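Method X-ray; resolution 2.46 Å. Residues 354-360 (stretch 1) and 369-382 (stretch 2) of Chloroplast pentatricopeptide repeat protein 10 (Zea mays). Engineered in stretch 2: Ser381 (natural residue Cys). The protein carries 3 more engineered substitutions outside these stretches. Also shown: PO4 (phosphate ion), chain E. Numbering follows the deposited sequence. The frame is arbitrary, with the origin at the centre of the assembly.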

# COMPACT_ATOMS: atom_id res chain seq x y z
N THR A 354 -11.99 17.99 9.49
CA THR A 354 -12.15 17.19 10.68
C THR A 354 -13.16 16.11 10.44
O THR A 354 -12.90 14.96 10.68
CB THR A 354 -12.60 18.05 11.83
OG1 THR A 354 -11.57 19.00 12.13
CG2 THR A 354 -12.84 17.22 13.04
N TRP A 355 -14.32 16.48 9.92
CA TRP A 355 -15.37 15.51 9.66
C TRP A 355 -14.98 14.48 8.63
O TRP A 355 -15.24 13.30 8.79
CB TRP A 355 -16.63 16.22 9.22
CG TRP A 355 -17.13 17.17 10.20
CD1 TRP A 355 -17.29 18.48 10.04
CD2 TRP A 355 -17.51 16.87 11.54
NE1 TRP A 355 -17.77 19.05 11.18
CE2 TRP A 355 -17.91 18.07 12.12
CE3 TRP A 355 -17.56 15.71 12.30
CZ2 TRP A 355 -18.35 18.14 13.41
CZ3 TRP A 355 -18.00 15.79 13.58
CH2 TRP A 355 -18.39 16.99 14.13
N ASN A 356 -14.40 14.96 7.53
CA ASN A 356 -14.01 14.09 6.43
C ASN A 356 -12.95 13.10 6.88
O ASN A 356 -12.92 11.95 6.43
CB ASN A 356 -13.49 14.91 5.25
CG ASN A 356 -13.86 14.32 3.91
OD1 ASN A 356 -13.45 13.20 3.58
ND2 ASN A 356 -14.64 15.05 3.14
N THR A 357 -12.08 13.55 7.78
CA THR A 357 -11.07 12.70 8.34
C THR A 357 -11.78 11.65 9.14
O THR A 357 -11.44 10.48 9.08
CB THR A 357 -10.13 13.52 9.22
OG1 THR A 357 -9.53 14.55 8.44
CG2 THR A 357 -9.04 12.68 9.76
N MET A 358 -12.80 12.06 9.89
CA MET A 358 -13.53 11.14 10.75
C MET A 358 -14.30 10.08 9.97
O MET A 358 -14.58 9.00 10.50
CB MET A 358 -14.46 11.90 11.69
CG MET A 358 -13.75 12.90 12.58
SD MET A 358 -13.89 12.52 14.33
CE MET A 358 -13.65 10.75 14.33
N LEU A 359 -14.65 10.37 8.72
CA LEU A 359 -15.43 9.43 7.93
C LEU A 359 -14.58 8.68 6.93
O LEU A 359 -15.07 7.84 6.19
CB LEU A 359 -16.54 10.15 7.20
CG LEU A 359 -17.44 11.02 8.05
CD1 LEU A 359 -18.36 11.75 7.15
CD2 LEU A 359 -18.21 10.16 8.98
N ALA A 360 -13.30 8.99 6.90
CA ALA A 360 -12.39 8.34 5.99
C ALA A 360 -11.80 7.14 6.68
O ALA A 360 -10.74 6.65 6.31
CB ALA A 360 -11.30 9.27 5.61
N ASP A 369 -22.14 2.36 13.68
CA ASP A 369 -22.58 3.15 14.80
C ASP A 369 -21.68 4.34 14.97
O ASP A 369 -22.11 5.39 15.41
CB ASP A 369 -22.55 2.31 16.06
CG ASP A 369 -23.21 2.98 17.20
OD1 ASP A 369 -24.25 3.61 16.99
OD2 ASP A 369 -22.69 2.89 18.32
N TYR A 370 -20.43 4.17 14.61
CA TYR A 370 -19.46 5.23 14.67
C TYR A 370 -19.88 6.34 13.75
O TYR A 370 -20.03 7.47 14.17
CB TYR A 370 -18.10 4.70 14.29
CG TYR A 370 -17.06 5.73 13.94
CD1 TYR A 370 -16.34 6.38 14.91
CD2 TYR A 370 -16.77 6.02 12.64
CE1 TYR A 370 -15.39 7.29 14.58
CE2 TYR A 370 -15.83 6.93 12.31
CZ TYR A 370 -15.14 7.56 13.27
OH TYR A 370 -14.21 8.46 12.90
N VAL A 371 -20.11 6.00 12.50
CA VAL A 371 -20.53 6.96 11.50
C VAL A 371 -21.80 7.66 11.91
O VAL A 371 -21.97 8.84 11.68
CB VAL A 371 -20.76 6.28 10.17
CG1 VAL A 371 -21.12 7.28 9.12
CG2 VAL A 371 -19.52 5.54 9.77
N THR A 372 -22.69 6.93 12.54
CA THR A 372 -23.91 7.52 13.03
C THR A 372 -23.58 8.48 14.13
O THR A 372 -24.18 9.53 14.25
CB THR A 372 -24.85 6.45 13.55
OG1 THR A 372 -25.07 5.48 12.53
CG2 THR A 372 -26.16 7.06 13.90
N ARG A 373 -22.58 8.13 14.93
CA ARG A 373 -22.21 8.96 16.06
C ARG A 373 -21.48 10.21 15.62
O ARG A 373 -21.47 11.19 16.33
CB ARG A 373 -21.36 8.17 17.04
CG ARG A 373 -21.61 8.53 18.47
CD ARG A 373 -23.08 8.38 18.81
NE ARG A 373 -23.52 7.00 18.94
CZ ARG A 373 -24.73 6.57 18.61
NH1 ARG A 373 -25.62 7.41 18.10
NH2 ARG A 373 -25.05 5.31 18.76
N VAL A 374 -20.88 10.15 14.44
CA VAL A 374 -20.20 11.28 13.86
C VAL A 374 -21.19 12.19 13.19
O VAL A 374 -21.18 13.39 13.38
CB VAL A 374 -19.22 10.83 12.79
CG1 VAL A 374 -18.69 12.01 12.05
CG2 VAL A 374 -18.09 10.07 13.40
N LEU A 375 -22.06 11.59 12.42
CA LEU A 375 -23.11 12.29 11.73
C LEU A 375 -24.03 12.99 12.71
O LEU A 375 -24.57 14.04 12.43
CB LEU A 375 -23.88 11.29 10.90
CG LEU A 375 -25.13 11.69 10.14
CD1 LEU A 375 -24.88 12.91 9.33
CD2 LEU A 375 -25.47 10.54 9.25
N GLU A 376 -24.19 12.39 13.88
CA GLU A 376 -24.97 12.96 14.95
C GLU A 376 -24.34 14.26 15.41
O GLU A 376 -25.02 15.15 15.89
CB GLU A 376 -25.01 11.98 16.11
CG GLU A 376 -26.15 12.16 17.08
CD GLU A 376 -25.94 11.37 18.34
OE1 GLU A 376 -25.23 11.86 19.23
OE2 GLU A 376 -26.49 10.26 18.43
N GLY A 377 -23.03 14.35 15.26
CA GLY A 377 -22.29 15.53 15.62
C GLY A 377 -22.20 16.54 14.50
O GLY A 377 -22.06 17.72 14.73
N MET A 378 -22.26 16.06 13.27
CA MET A 378 -22.27 16.95 12.13
C MET A 378 -23.57 17.72 12.15
O MET A 378 -23.61 18.91 11.90
CB MET A 378 -22.14 16.17 10.83
CG MET A 378 -20.83 15.44 10.70
SD MET A 378 -20.68 14.32 9.32
CE MET A 378 -20.51 15.47 7.99
N ARG A 379 -24.63 17.02 12.50
CA ARG A 379 -25.94 17.63 12.50
C ARG A 379 -26.08 18.65 13.59
O ARG A 379 -26.42 19.79 13.32
CB ARG A 379 -27.02 16.57 12.63
CG ARG A 379 -27.16 15.73 11.40
CD ARG A 379 -28.45 14.96 11.36
NE ARG A 379 -28.85 14.70 9.99
CZ ARG A 379 -28.80 13.52 9.41
NH1 ARG A 379 -28.38 12.48 10.08
NH2 ARG A 379 -29.17 13.38 8.15
N SER A 380 -25.81 18.25 14.82
CA SER A 380 -25.91 19.15 15.97
C SER A 380 -24.93 20.31 15.84
O SER A 380 -25.14 21.38 16.42
CB SER A 380 -25.66 18.39 17.27
OG SER A 380 -24.36 17.82 17.28
N SER A 381 -23.87 20.11 15.07
CA SER A 381 -22.86 21.13 14.86
C SER A 381 -23.38 22.25 13.96
O SER A 381 -22.63 23.12 13.53
CB SER A 381 -21.59 20.53 14.26
OG SER A 381 -20.60 21.52 14.06
N GLY A 382 -24.68 22.22 13.68
CA GLY A 382 -25.31 23.22 12.83
C GLY A 382 -24.48 23.53 11.60
O GLY A 382 -24.21 24.69 11.30
P PO4 E . -27.85 1.96 19.61
O1 PO4 E . -27.06 3.24 19.67
O2 PO4 E . -26.91 0.78 19.69
O3 PO4 E . -28.81 1.91 20.77
O4 PO4 E . -28.62 1.90 18.31

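The two stretches contribute helical segments, both continuing from earlier in the chain, that run nearly antiparallel, with 169° between their N-to-C directions and a closest axial approach of 10.5 Å. Because of this reversal, progress along stretch 1 is regress along stretch 2: Trp355 lies nearest Met378, Met358 nearest Val374 and Leu359 nearest Val371, the last pair with CA atoms 6.7 Å apart. Together the two surfaces bury 439 Å².

Thr354 makes no contact with the second helix, its OG1 being hydrogen-bonded elsewhere in the structure. Trp355 contributes the largest area of any residue here. Its CA-to-CB bond points toward stretch 2, and with chi1 in the m well the indole is laid across the last turn of the opposing helix. Met378 covers one face of the ring: its CG sits 3.9 Å from the centroid of the six-membered ring and 22° off the normal, a CH-pi contact, while its SD lies more obliquely, 5.1 Å from the centroid of the five-membered ring. Val374 CG1 also reaches the indole, 3.9 Å from Trp355 CE3. Farther out, Trp355 CH2 comes within 3.8 Å of Gly377 O, so the ring passes close to bare backbone; an ideal CB on this glycine would lie at contact distance, 3.7 Å, from the same CH2 atom, and its crowding would come from Val374 O in its own helix. The engineered Ser381, just beyond the helix and poorly ordered, places its OG near the plane of the indole, at its edge, 4.1 Å from Trp355 CZ2.

Asn356 and Thr357 take no part in the contact. At Met358 the packing gains its one hydrogen bond between the stretches, donated by Tyr370 OH to Met358 O. The carbonyl lies near the plane of the phenol ring, at its edge, as suits an acceptor for the hydroxyl. The 2.5 Å separation of these two atoms is very short, and the position of the hydroxyl is less certain than most. The side chain of Met358 adds an apolar contact, with its CB 4.2 Å from Val374 CG1.

Leu359 closes the interface. Its CA-to-CB bond points sideways, but the end of the side chain comes nearer to stretch 2, where CD2 packs 3.6 Å from Val374 CG1 and 4.1 Å from Val371 CG1, and CD1 lies 4.1 Å from Met378 SD. Val374 CG1 is thus a shared apolar contact point for Trp355, Met358 and Leu359. Ala360 directs its CB away, and the contact ends.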